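Local coordinates for antifreeze protein (Uncultured bacterium, PDB 6EIO) that probably binds ice crystals and restrains their growth through a beta-solenoid ice-binding domain, at residues I200-G205 / G210-R215; T26-G31 / I146-I151. All coordinates share one frame; numbering follows the deposited sequence. Where two conformers were deposited one is given.

Overall arrangement
Both contacts rest on apolar side chains and have no hydrogen bond between their own segments, yet they differ in depth. The residues that touch in contact 1 are all buried: two faces of the solenoid meet across its core, and at one end of segment 210-215 R215 bonds a sulfate. Contact 2 is part buried, part exposed, and fastens the N-terminal loop 26-31 to the outside of strand 147-151. Strands 211-214 and 147-151 belong to the same solenoid face, the one that helix 81-99 flanks, and each contact has side chains on that helix. Their centres lie about 17 Å apart, but they touch where R211 NH1 approaches L30 CD1.

Contact 1 of 2, residues I200-G205 / G210-R215; sequences ITFDTG and GRALAR. With SO4 (sulfate ion), chain F.
R215 NH2 donates a nearly straight hydrogen bond to O3 of a sulfate ion (2.8 Å, N-H...O angle 171°), with the oxygen at the edge of the guanidinium and in its plane. The ion probably comes from the crystallisation liquor, so the bond need not reflect any function. A bend at chi3 turns the otherwise extended chain, and the same side chain makes a cation-pi contact with Y94 of helix 81-99.

Inward from this polar edge the contact is purely apolar, as expected where two faces of a beta-solenoid meet across its core. The axes of strands 200-202 and 211-214 approach to 8.3 Å and run at 142° to each other, spaced by side chains instead of backbone hydrogen bonds. I200 makes three of the four close residue pairs. Its CG1 stands anti to the carbonyl carbon (chi1 -57°) and the chain then extends, bringing CD1 down onto the opposite backbone, 3.6 Å from L213 N. The same methyl fits between two alanine methyls, lying 4.1 Å from the CB of both A212 and A214. In the conformer described, the F202 ring adds an oblique contact, CE1 to A212 CB at 4.0 Å. Small residues at 212 and 214 thus leave room for two large ones.

L213, alternating with the alanines, points away from the core and packs on I90 of helix 81-99. Strand 200-202 lies between strands 182-184 and 219-222, and the F202 ring meets F184 at a shallow angle and F226 edge-to-face.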
ATOM      1  N   ILE A 200      -4.396  -6.106  -6.984  1.00  5.54           N
ATOM      2  CA  ILE A 200      -3.303  -6.341  -6.039  1.00  5.44           C
ATOM      3  C   ILE A 200      -3.333  -7.813  -5.662  1.00  5.40           C
ATOM      4  O   ILE A 200      -4.378  -8.327  -5.245  1.00  6.13           O
ATOM      5  CB  ILE A 200      -3.427  -5.467  -4.772  1.00  5.57           C
ATOM      6  CG1 ILE A 200      -3.478  -3.983  -5.119  1.00  5.68           C
ATOM      7  CG2 ILE A 200      -2.273  -5.781  -3.834  1.00  7.04           C
ATOM      8  CD1 ILE A 200      -3.834  -3.078  -3.935  1.00  6.37           C
ATOM      9  N   THR A 201      -2.185  -8.482  -5.784  1.00  5.33           N
ATOM     10  CA  THR A 201      -2.057  -9.887  -5.418  1.00  5.41           C
ATOM     11  C   THR A 201      -0.954 -10.053  -4.383  1.00  5.27           C
ATOM     12  O   THR A 201       0.138  -9.492  -4.537  1.00  5.90           O
ATOM     13  CB  THR A 201      -1.752 -10.741  -6.645  1.00  6.47           C
ATOM     14  OG1 THR A 201      -2.885 -10.667  -7.506  1.00  7.99           O
ATOM     15  CG2 THR A 201      -1.450 -12.201  -6.283  1.00  8.61           C
ATOM     16  N   PHE A 202      -1.248 -10.857  -3.353  1.00  5.50           N
ATOM     17  CA  PHE A 202      -0.273 -11.270  -2.350  0.50  5.40           C
ATOM     18  C   PHE A 202      -0.135 -12.791  -2.436  1.00  5.46           C
ATOM     19  O   PHE A 202      -1.123 -13.521  -2.287  1.00  7.06           O
ATOM     20  CB  PHE A 202      -0.687 -10.854  -0.919  0.50  5.29           C
ATOM     21  CG  PHE A 202      -0.446  -9.364  -0.575  0.50  5.22           C
ATOM     22  CD1 PHE A 202      -1.347  -8.375  -0.972  0.50  5.81           C
ATOM     23  CD2 PHE A 202       0.656  -8.972   0.202  0.50  5.44           C
ATOM     24  CE1 PHE A 202      -1.126  -7.045  -0.651  0.50  6.57           C
ATOM     25  CE2 PHE A 202       0.865  -7.639   0.529  0.50  6.30           C
ATOM     26  CZ  PHE A 202      -0.025  -6.681   0.101  0.50  7.08           C
ATOM     27  N   ASP A 203       1.096 -13.262  -2.642  1.00  5.28           N
ATOM     28  CA  ASP A 203       1.371 -14.684  -2.698  0.52  5.51           C
ATOM     29  C   ASP A 203       1.610 -15.245  -1.293  1.00  5.22           C
ATOM     30  O   ASP A 203       1.685 -14.511  -0.302  1.00  5.13           O
ATOM     31  CB  ASP A 203       2.563 -14.955  -3.610  0.52  5.22           C
ATOM     32  CG  ASP A 203       2.272 -14.712  -5.063  0.52  7.20           C
ATOM     33  OD1 ASP A 203       1.099 -14.584  -5.462  0.52  9.93           O
ATOM     34  OD2 ASP A 203       3.262 -14.684  -5.821  0.52  8.19           O
ATOM     35  N   THR A 204       1.712 -16.575  -1.220  1.00  5.66           N
ATOM     36  CA  THR A 204       1.640 -17.303   0.047  1.00  5.58           C
ATOM     37  C   THR A 204       2.537 -16.717   1.127  1.00  5.19           C
ATOM     38  O   THR A 204       3.761 -16.604   0.964  1.00  5.73           O
ATOM     39  CB  THR A 204       2.018 -18.769  -0.183  1.00  6.58           C
ATOM     40  OG1 THR A 204       1.194 -19.245  -1.245  1.00  8.92           O
ATOM     41  CG2 THR A 204       1.795 -19.585   1.069  1.00  9.59           C
ATOM     42  N   GLY A 205       1.931 -16.405   2.269  1.00  5.23           N
ATOM     43  CA  GLY A 205       2.695 -16.025   3.431  1.00  5.47           C
ATOM     44  C   GLY A 205       3.172 -14.593   3.459  1.00  4.96           C
ATOM     45  O   GLY A 205       3.749 -14.166   4.468  1.00  5.83           O
ATOM     46  N   GLY A 210      -0.244  -1.959   6.816  1.00  4.53           N
ATOM     47  CA  GLY A 210      -0.629  -0.978   5.812  1.00  4.94           C
ATOM     48  C   GLY A 210      -2.030  -1.277   5.310  1.00  4.72           C
ATOM     49  O   GLY A 210      -2.877  -1.737   6.082  1.00  5.02           O
ATOM     50  N   ARG A 211      -2.251  -0.998   4.026  1.00  4.57           N
ATOM     51  CA  ARG A 211      -3.551  -1.218   3.401  1.00  4.99           C
ATOM     52  C   ARG A 211      -3.325  -1.610   1.959  1.00  4.66           C
ATOM     53  O   ARG A 211      -2.429  -1.076   1.293  1.00  5.68           O
ATOM     54  CB  ARG A 211      -4.422   0.045   3.394  1.00  5.91           C
ATOM     55  CG  ARG A 211      -4.642   0.631   4.761  1.00  5.54           C
ATOM     56  CD  ARG A 211      -5.511   1.873   4.666  1.00  6.04           C
ATOM     57  NE  ARG A 211      -5.669   2.492   5.973  1.00  5.95           N
ATOM     58  CZ  ARG A 211      -4.737   3.233   6.553  1.00  6.25           C
ATOM     59  NH1 ARG A 211      -3.577   3.471   5.928  1.00  5.84           N
ATOM     60  NH2 ARG A 211      -4.964   3.761   7.752  1.00  8.32           N
ATOM     61  N   ALA A 212      -4.192  -2.491   1.462  1.00  4.59           N
ATOM     62  CA  ALA A 212      -4.211  -2.882   0.053  1.00  4.95           C
ATOM     63  C   ALA A 212      -5.531  -2.397  -0.524  1.00  4.87           C
ATOM     64  O   ALA A 212      -6.574  -2.988  -0.250  1.00  5.51           O
ATOM     65  CB  ALA A 212      -4.067  -4.387  -0.089  1.00  5.88           C
ATOM     66  N   LEU A 213      -5.471  -1.312  -1.303  1.00  4.82           N
ATOM     67  CA  LEU A 213      -6.662  -0.605  -1.781  1.00  5.29           C
ATOM     68  C   LEU A 213      -6.655  -0.658  -3.313  1.00  5.29           C
ATOM     69  O   LEU A 213      -5.922   0.098  -3.961  1.00  5.93           O
ATOM     70  CB  LEU A 213      -6.661   0.839  -1.268  1.00  5.45           C
ATOM     71  CG  LEU A 213      -6.462   0.994   0.240  1.00  5.63           C
ATOM     72  CD1 LEU A 213      -6.431   2.459   0.631  1.00  6.42           C
ATOM     73  CD2 LEU A 213      -7.519   0.243   1.063  1.00  6.53           C
ATOM     74  N   ALA A 214      -7.450  -1.563  -3.876  1.00  5.80           N
ATOM     75  CA  ALA A 214      -7.558  -1.725  -5.313  1.00  6.10           C
ATOM     76  C   ALA A 214      -8.844  -1.053  -5.784  1.00  6.26           C
ATOM     77  O   ALA A 214      -9.932  -1.341  -5.283  1.00  7.92           O
ATOM     78  CB  ALA A 214      -7.567  -3.205  -5.685  1.00  6.78           C
ATOM     79  N   ARG A 215      -8.709  -0.150  -6.748  1.00  6.39           N
ATOM     80  CA  ARG A 215      -9.858   0.614  -7.208  1.00  6.28           C
ATOM     81  C   ARG A 215     -10.775  -0.208  -8.105  1.00  5.98           C
ATOM     82  O   ARG A 215     -11.960  -0.390  -7.801  1.00  6.81           O
ATOM     83  CB  ARG A 215      -9.411   1.880  -7.932  1.00  6.40           C
ATOM     84  CG  ARG A 215      -8.817   2.920  -6.985  1.00  8.16           C
ATOM     85  CD  ARG A 215      -8.409   4.197  -7.718  1.00  9.81           C
ATOM     86  NE  ARG A 215      -9.534   4.737  -8.487  1.00 11.26           N
ATOM     87  CZ  ARG A 215      -9.435   5.600  -9.483  1.00 10.65           C
ATOM     88  NH1 ARG A 215      -8.256   6.100  -9.795  1.00 13.32           N
ATOM     89  NH2 ARG A 215     -10.520   5.953 -10.157  1.00 15.71           N
TER
HETATM   90  S   SO4 F 305     -11.435   9.106 -12.143  1.00 28.65           S
HETATM   91  O1  SO4 F 305     -11.581   9.633 -13.500  1.00 34.69           O
HETATM   92  O2  SO4 F 305     -10.953  10.166 -11.254  1.00 21.20           O
HETATM   93  O3  SO4 F 305     -10.522   7.966 -12.152  1.00 38.27           O
HETATM   94  O4  SO4 F 305     -12.754   8.656 -11.688  1.00 41.71           O

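Contact 2 of 2, residues T26-G31 / I146-I151; sequences TPITLG and IFVIQI
I146 meets T26 and P27 just before strand 147-151, a strand on one face of the parallel beta-solenoid that is characteristic of this ice-binding family. Here the N-terminal loop 26-31, which has no regular structure, lies along the outside of the solenoid. The two branches of I146 divide the work. CG2, anti to the backbone N, rests 3.7 Å from T26 O, while CG1 carries CD1 against P27, 4.0 Å from its CG, and the two side chains cross at about a right angle. An alanine here would lose both branches and would probably open a gap beside P27, leaving its ring freer to shift.

Two residues on, V148 points to the same side and takes over the contact. Both its methyls face the end of I28, whose CD1 lies 3.9 Å from V148 CG2 and 4.1 Å from V148 CG1. The two side chains reach toward each other, tip to tip; I28 takes this course with CG1 beside its backbone N (chi1 -64°) and CD1 extended. It also packs on A93, D96 and A97, filling the join between strand and helix 81-99.

R100 links loop and strand: its NH1 binds T26 O and its NH2 binds P27 O, while Q150 NE2 donates hydrogen bonds to the backbone oxygens of A97 and of R100 itself.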
ATOM      1  N   THR A  26       2.513  16.593   2.544  1.00  8.68           N
ATOM      2  CA  THR A  26       1.421  16.427   3.483  1.00  8.70           C
ATOM      3  C   THR A  26       0.929  14.979   3.427  1.00  7.79           C
ATOM      4  O   THR A  26       1.131  14.269   2.433  1.00  7.79           O
ATOM      5  CB  THR A  26       0.260  17.358   3.129  1.00 10.26           C
ATOM      6  OG1 THR A  26      -0.210  17.029   1.822  1.00 11.28           O
ATOM      7  CG2 THR A  26       0.681  18.825   3.184  1.00 15.13           C
ATOM      8  N   PRO A  27       0.254  14.516   4.474  1.00  7.88           N
ATOM      9  CA  PRO A  27      -0.382  13.206   4.388  1.00  7.92           C
ATOM     10  C   PRO A  27      -1.383  13.185   3.244  1.00  7.47           C
ATOM     11  O   PRO A  27      -1.892  14.217   2.801  1.00  8.33           O
ATOM     12  CB  PRO A  27      -1.077  13.056   5.751  1.00  9.93           C
ATOM     13  CG  PRO A  27      -0.361  14.013   6.653  1.00 12.92           C
ATOM     14  CD  PRO A  27       0.020  15.160   5.775  1.00 11.23           C
ATOM     15  N   ILE A  28      -1.656  11.982   2.757  1.00  7.47           N
ATOM     16  CA  ILE A  28      -2.701  11.757   1.762  1.00  7.09           C
ATOM     17  C   ILE A  28      -3.959  11.321   2.504  1.00  6.73           C
ATOM     18  O   ILE A  28      -4.004  10.232   3.089  1.00  8.04           O
ATOM     19  CB  ILE A  28      -2.281  10.715   0.725  1.00  7.94           C
ATOM     20  CG1 ILE A  28      -1.095  11.263  -0.059  1.00 10.37           C
ATOM     21  CG2 ILE A  28      -3.450  10.371  -0.214  1.00  8.76           C
ATOM     22  CD1 ILE A  28      -0.439  10.250  -0.934  1.00 15.71           C
ATOM     23  N   THR A  29      -4.989  12.159   2.490  1.00  6.88           N
ATOM     24  CA  THR A  29      -6.257  11.831   3.132  0.57  6.59           C
ATOM     25  C   THR A  29      -6.860  10.599   2.470  1.00  6.07           C
ATOM     26  O   THR A  29      -7.068  10.608   1.251  1.00  6.56           O
ATOM     27  CB  THR A  29      -7.193  13.033   2.934  0.57  8.26           C
ATOM     28  OG1 THR A  29      -6.691  14.151   3.663  0.57  9.92           O
ATOM     29  CG2 THR A  29      -8.588  12.727   3.428  0.57  9.41           C
ATOM     30  N   LEU A  30      -7.176   9.577   3.262  1.00  6.24           N
ATOM     31  CA  LEU A  30      -7.832   8.368   2.785  1.00  6.00           C
ATOM     32  C   LEU A  30      -9.321   8.363   3.081  1.00  5.99           C
ATOM     33  O   LEU A  30     -10.030   7.447   2.642  1.00  6.62           O
ATOM     34  CB  LEU A  30      -7.189   7.125   3.414  1.00  6.60           C
ATOM     35  CG  LEU A  30      -5.692   6.981   3.159  1.00  7.25           C
ATOM     36  CD1 LEU A  30      -5.174   5.756   3.905  1.00  8.85           C
ATOM     37  CD2 LEU A  30      -5.335   6.905   1.678  1.00  8.20           C
ATOM     38  N   GLY A  31      -9.808   9.357   3.806  1.00  6.49           N
ATOM     39  CA  GLY A  31     -11.227   9.422   4.062  1.00  7.39           C
ATOM     40  C   GLY A  31     -11.747   8.154   4.718  1.00  7.75           C
ATOM     41  O   GLY A  31     -11.167   7.617   5.678  1.00  8.40           O
ATOM     42  N   ILE A 146       6.559  12.084   5.746  1.00  5.70           N
ATOM     43  CA  ILE A 146       5.705  11.450   4.752  1.00  5.27           C
ATOM     44  C   ILE A 146       6.538  11.046   3.534  1.00  5.13           C
ATOM     45  O   ILE A 146       7.438  11.781   3.099  1.00  5.68           O
ATOM     46  CB  ILE A 146       4.560  12.403   4.334  1.00  6.18           C
ATOM     47  CG1 ILE A 146       3.657  12.756   5.525  1.00  6.63           C
ATOM     48  CG2 ILE A 146       3.753  11.838   3.168  1.00  6.55           C
ATOM     49  CD1 ILE A 146       2.842  11.615   6.062  1.00  7.58           C
ATOM     50  N   PHE A 147       6.215   9.869   2.988  1.00  4.90           N
ATOM     51  CA  PHE A 147       6.865   9.309   1.813  1.00  4.98           C
ATOM     52  C   PHE A 147       5.780   8.949   0.807  1.00  4.94           C
ATOM     53  O   PHE A 147       4.897   8.149   1.126  1.00  5.50           O
ATOM     54  CB  PHE A 147       7.650   8.038   2.175  1.00  5.37           C
ATOM     55  CG  PHE A 147       8.577   8.145   3.369  1.00  5.04           C
ATOM     56  CD1 PHE A 147       8.073   8.060   4.665  1.00  5.32           C
ATOM     57  CD2 PHE A 147       9.961   8.251   3.200  1.00  5.54           C
ATOM     58  CE1 PHE A 147       8.932   8.074   5.761  1.00  5.87           C
ATOM     59  CE2 PHE A 147      10.805   8.246   4.292  1.00  5.91           C
ATOM     60  CZ  PHE A 147      10.288   8.173   5.571  1.00  5.91           C
ATOM     61  N   VAL A 148       5.855   9.527  -0.399  1.00  5.03           N
ATOM     62  CA  VAL A 148       4.874   9.270  -1.453  1.00  5.25           C
ATOM     63  C   VAL A 148       5.620   8.758  -2.677  1.00  5.27           C
ATOM     64  O   VAL A 148       6.554   9.420  -3.150  1.00  5.74           O
ATOM     65  CB  VAL A 148       4.084  10.536  -1.814  1.00  5.61           C
ATOM     66  CG1 VAL A 148       3.118  10.263  -2.969  1.00  6.46           C
ATOM     67  CG2 VAL A 148       3.350  11.083  -0.592  1.00  6.94           C
ATOM     68  N   ILE A 149       5.193   7.602  -3.199  1.00  5.34           N
ATOM     69  CA  ILE A 149       5.825   7.009  -4.373  0.53  5.51           C
ATOM     70  C   ILE A 149       4.781   6.834  -5.460  1.00  5.35           C
ATOM     71  O   ILE A 149       3.769   6.150  -5.268  1.00  6.46           O
ATOM     72  CB  ILE A 149       6.509   5.677  -4.064  0.53  6.20           C
ATOM     73  CG1 ILE A 149       7.567   5.871  -2.990  0.53  7.80           C
ATOM     74  CG2 ILE A 149       7.155   5.138  -5.334  0.53  6.87           C
ATOM     75  CD1 ILE A 149       8.104   4.582  -2.446  0.53 10.50           C
ATOM     76  N   GLN A 150       5.032   7.476  -6.603  1.00  5.58           N
ATOM     77  CA  GLN A 150       4.160   7.443  -7.774  1.00  5.74           C
ATOM     78  C   GLN A 150       4.741   6.444  -8.768  1.00  5.68           C
ATOM     79  O   GLN A 150       5.928   6.531  -9.101  1.00  7.27           O
ATOM     80  CB  GLN A 150       4.127   8.809  -8.460  1.00  6.36           C
ATOM     81  CG  GLN A 150       3.667   9.930  -7.550  1.00  7.02           C
ATOM     82  CD  GLN A 150       3.886  11.300  -8.153  1.00  7.22           C
ATOM     83  OE1 GLN A 150       4.859  11.520  -8.897  1.00  9.51           O
ATOM     84  NE2 GLN A 150       3.021  12.224  -7.831  1.00  7.76           N
ATOM     85  N   ILE A 151       3.929   5.504  -9.244  1.00  5.68           N
ATOM     86  CA  ILE A 151       4.423   4.414 -10.079  1.00  5.63           C
ATOM     87  C   ILE A 151       3.572   4.327 -11.343  1.00  5.90           C
ATOM     88  O   ILE A 151       2.379   4.027 -11.275  1.00  6.62           O
ATOM     89  CB  ILE A 151       4.430   3.081  -9.315  1.00  5.77           C
ATOM     90  CG1 ILE A 151       5.273   3.216  -8.041  1.00  6.63           C
ATOM     91  CG2 ILE A 151       4.947   1.962 -10.201  1.00  6.83           C
ATOM     92  CD1 ILE A 151       4.996   2.162  -7.021  1.00  8.42           C
TER